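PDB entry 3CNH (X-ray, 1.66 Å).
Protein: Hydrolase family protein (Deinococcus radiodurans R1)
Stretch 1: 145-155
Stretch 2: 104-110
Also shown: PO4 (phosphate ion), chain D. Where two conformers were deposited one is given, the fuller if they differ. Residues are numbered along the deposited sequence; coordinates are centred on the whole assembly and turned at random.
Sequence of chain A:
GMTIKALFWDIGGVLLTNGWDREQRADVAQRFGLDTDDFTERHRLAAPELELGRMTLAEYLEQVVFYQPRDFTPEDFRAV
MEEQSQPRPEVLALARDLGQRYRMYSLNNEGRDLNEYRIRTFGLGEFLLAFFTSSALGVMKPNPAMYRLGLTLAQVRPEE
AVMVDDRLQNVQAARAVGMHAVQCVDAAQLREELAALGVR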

# COMPACT_ATOMS: atom_id res chain seq x y z
N ALA A 145 -0.31 -15.82 3.73
CA ALA A 145 -0.75 -16.21 2.37
C ALA A 145 -0.49 -15.11 1.34
O ALA A 145 -0.28 -15.40 0.15
CB ALA A 145 -2.25 -16.57 2.36
N MSE A 146 -0.53 -13.86 1.76
CA MSE A 146 -0.29 -12.75 0.80
C MSE A 146 1.15 -12.79 0.30
O MSE A 146 1.45 -12.60 -0.88
CB MSE A 146 -0.55 -11.42 1.47
CG MSE A 146 -0.21 -10.22 0.72
SE MSE A 146 -1.24 -10.10 -0.95
CE MSE A 146 -1.55 -8.12 -0.99
N TYR A 147 2.06 -13.00 1.25
CA TYR A 147 3.49 -13.04 0.91
C TYR A 147 3.76 -14.21 -0.03
O TYR A 147 4.47 -14.09 -1.04
CB TYR A 147 4.37 -13.09 2.18
CG TYR A 147 4.23 -11.86 3.01
CD1 TYR A 147 4.81 -10.67 2.64
CD2 TYR A 147 3.37 -11.84 4.14
CE1 TYR A 147 4.63 -9.52 3.39
CE2 TYR A 147 3.21 -10.69 4.88
CZ TYR A 147 3.83 -9.54 4.51
OH TYR A 147 3.62 -8.41 5.27
N ARG A 148 3.19 -15.35 0.31
CA ARG A 148 3.37 -16.57 -0.49
C ARG A 148 2.80 -16.37 -1.89
O ARG A 148 3.36 -16.82 -2.88
CB ARG A 148 2.78 -17.80 0.21
CG ARG A 148 3.50 -18.12 1.54
CD ARG A 148 3.17 -19.48 2.15
NE ARG A 148 4.23 -19.85 3.10
CZ ARG A 148 4.08 -19.82 4.41
NH1 ARG A 148 2.92 -19.53 4.96
NH2 ARG A 148 5.10 -20.15 5.19
N LEU A 149 1.69 -15.67 -1.96
CA LEU A 149 1.04 -15.43 -3.27
C LEU A 149 1.93 -14.55 -4.14
O LEU A 149 2.15 -14.78 -5.34
CB LEU A 149 -0.34 -14.80 -3.05
CG LEU A 149 -1.15 -14.55 -4.32
CD1 LEU A 149 -1.22 -15.77 -5.27
CD2 LEU A 149 -2.55 -14.04 -3.86
N GLY A 150 2.54 -13.57 -3.51
CA GLY A 150 3.42 -12.64 -4.24
C GLY A 150 4.60 -13.40 -4.85
O GLY A 150 4.97 -13.23 -6.01
N LEU A 151 5.17 -14.27 -4.02
CA LEU A 151 6.29 -15.11 -4.44
C LEU A 151 5.88 -16.03 -5.60
O LEU A 151 6.62 -16.22 -6.58
CB LEU A 151 6.80 -15.96 -3.27
CG LEU A 151 7.51 -15.16 -2.17
CD1 LEU A 151 7.83 -16.07 -0.99
CD2 LEU A 151 8.78 -14.42 -2.68
N THR A 152 4.70 -16.60 -5.46
CA THR A 152 4.17 -17.51 -6.48
C THR A 152 3.95 -16.80 -7.82
O THR A 152 4.28 -17.32 -8.89
CB THR A 152 2.86 -18.17 -6.02
OG1 THR A 152 3.13 -18.97 -4.85
CG2 THR A 152 2.29 -19.08 -7.12
N LEU A 153 3.44 -15.58 -7.75
CA LEU A 153 3.15 -14.80 -8.98
C LEU A 153 4.44 -14.36 -9.64
O LEU A 153 4.56 -14.38 -10.87
CB LEU A 153 2.21 -13.62 -8.72
CG LEU A 153 0.80 -14.06 -8.24
CD1 LEU A 153 0.06 -12.81 -7.78
CD2 LEU A 153 0.09 -14.79 -9.38
N ALA A 154 5.40 -13.97 -8.83
CA ALA A 154 6.72 -13.52 -9.37
C ALA A 154 7.62 -14.67 -9.76
O ALA A 154 8.60 -14.51 -10.51
CB ALA A 154 7.44 -12.60 -8.34
N GLN A 155 7.28 -15.86 -9.29
CA GLN A 155 8.11 -17.07 -9.46
C GLN A 155 9.55 -16.89 -9.00
O GLN A 155 10.52 -17.03 -9.75
CB GLN A 155 8.04 -17.64 -10.86
CG GLN A 155 6.72 -18.37 -11.08
CD GLN A 155 6.64 -19.66 -10.26
OE1 GLN A 155 7.45 -20.59 -10.42
NE2 GLN A 155 5.66 -19.73 -9.39
P PO4 D . 0.13 -0.31 2.04
O1 PO4 D . 0.17 -1.77 2.14
O2 PO4 D . 1.00 0.30 3.15
O3 PO4 D . 0.41 0.28 0.65
O4 PO4 D . -1.24 0.25 2.40
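Stretch 2 104-110: MYSLNNE

Stretch 2 packs as a β-strand along one side of the stretch 1 helix, in a small, largely apolar contact that contains no direct hydrogen bond between the two segments. Residues 104-108 are extended, and the strand runs nearly antiparallel to helix 145-154, with a signed crossing angle of 163° and a closest axial approach of 9.8 Å. Alternation along the strand turns Tyr-105 and Leu-107 toward the helix, whereas the CA-to-CB bond of Asn-108 points away.

Leu-107 (chi1 t, chi2 p) is the centre of the contact. Its CD1 lies 3.8 Å from SE of Met-146, a selenomethionine, and its CD2 lies 3.4 Å from CD1 of Tyr-147, meeting that ring obliquely. Gly-150 faces the same leucine, and the backbones come close here, with Gly-150 CA 7.0 Å from Leu-107 CA; an ideal CB on the glycine would sit a tight 3.2 Å from Leu-107 CD1. Beyond Leu-107, Met-146 CE reaches Asn-108 O at 3.6 Å.

Because the directions oppose, the earlier Tyr-105 meets the later Ala-154. Ala-154 CB lies over one face of the tyrosine ring, 4.0 Å from Tyr-105 CE1, in a CH-pi contact. A water bridges this end, 2.8 Å from Tyr-105 OH and donating to Ala-154 O at 2.9 Å.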

# COMPACT_ATOMS: atom_id res chain seq x y z
N MSE A 104 11.07 -5.51 -9.72
CA MSE A 104 10.39 -5.07 -8.51
C MSE A 104 8.89 -5.05 -8.70
O MSE A 104 8.37 -4.80 -9.79
CB MSE A 104 10.92 -3.69 -8.09
CG MSE A 104 12.43 -3.61 -8.15
SE MSE A 104 13.21 -2.08 -7.23
CE MSE A 104 11.91 -0.77 -7.85
N TYR A 105 8.20 -5.28 -7.60
CA TYR A 105 6.74 -5.43 -7.60
C TYR A 105 6.17 -4.80 -6.34
O TYR A 105 6.88 -4.66 -5.35
CB TYR A 105 6.39 -6.94 -7.56
CG TYR A 105 7.11 -7.78 -8.59
CD1 TYR A 105 8.36 -8.30 -8.33
CD2 TYR A 105 6.54 -8.05 -9.81
CE1 TYR A 105 9.04 -9.03 -9.31
CE2 TYR A 105 7.18 -8.81 -10.77
CZ TYR A 105 8.44 -9.31 -10.52
OH TYR A 105 9.11 -10.05 -11.49
N SER A 106 4.91 -4.37 -6.40
CA SER A 106 4.27 -3.93 -5.14
C SER A 106 3.69 -5.14 -4.47
O SER A 106 3.29 -6.14 -5.10
CB SER A 106 3.16 -2.87 -5.32
OG SER A 106 1.91 -3.45 -5.66
N LEU A 107 3.58 -5.01 -3.16
CA LEU A 107 2.85 -5.98 -2.32
C LEU A 107 2.23 -5.10 -1.24
O LEU A 107 2.91 -4.65 -0.32
CB LEU A 107 3.77 -7.06 -1.74
CG LEU A 107 3.02 -8.20 -1.06
CD1 LEU A 107 2.24 -9.04 -2.10
CD2 LEU A 107 3.91 -9.13 -0.24
N ASN A 108 0.97 -4.74 -1.46
CA ASN A 108 0.37 -3.66 -0.69
C ASN A 108 -1.10 -3.78 -0.51
O ASN A 108 -1.77 -4.50 -1.26
CB ASN A 108 0.65 -2.31 -1.39
CG ASN A 108 -0.15 -2.12 -2.69
OD1 ASN A 108 -0.01 -2.90 -3.64
ND2 ASN A 108 -0.98 -1.07 -2.73
N ASN A 109 -1.56 -3.16 0.56
CA ASN A 109 -2.99 -3.12 0.89
C ASN A 109 -3.61 -1.79 0.49
O ASN A 109 -3.21 -0.73 0.96
CB ASN A 109 -3.22 -3.28 2.39
CG ASN A 109 -2.76 -4.64 2.94
OD1 ASN A 109 -2.49 -5.60 2.18
ND2 ASN A 109 -2.75 -4.74 4.30
N GLU A 110 -4.64 -1.86 -0.34
CA GLU A 110 -5.29 -0.65 -0.83
C GLU A 110 -6.50 -1.00 -1.64
O GLU A 110 -6.51 -1.98 -2.36
CB GLU A 110 -4.37 0.13 -1.75
CG GLU A 110 -4.73 1.62 -1.92
CD GLU A 110 -4.43 2.40 -0.65
OE1 GLU A 110 -3.25 2.57 -0.34
OE2 GLU A 110 -5.38 2.84 0.04
O HOH W 1 10.48 -12.44 -11.09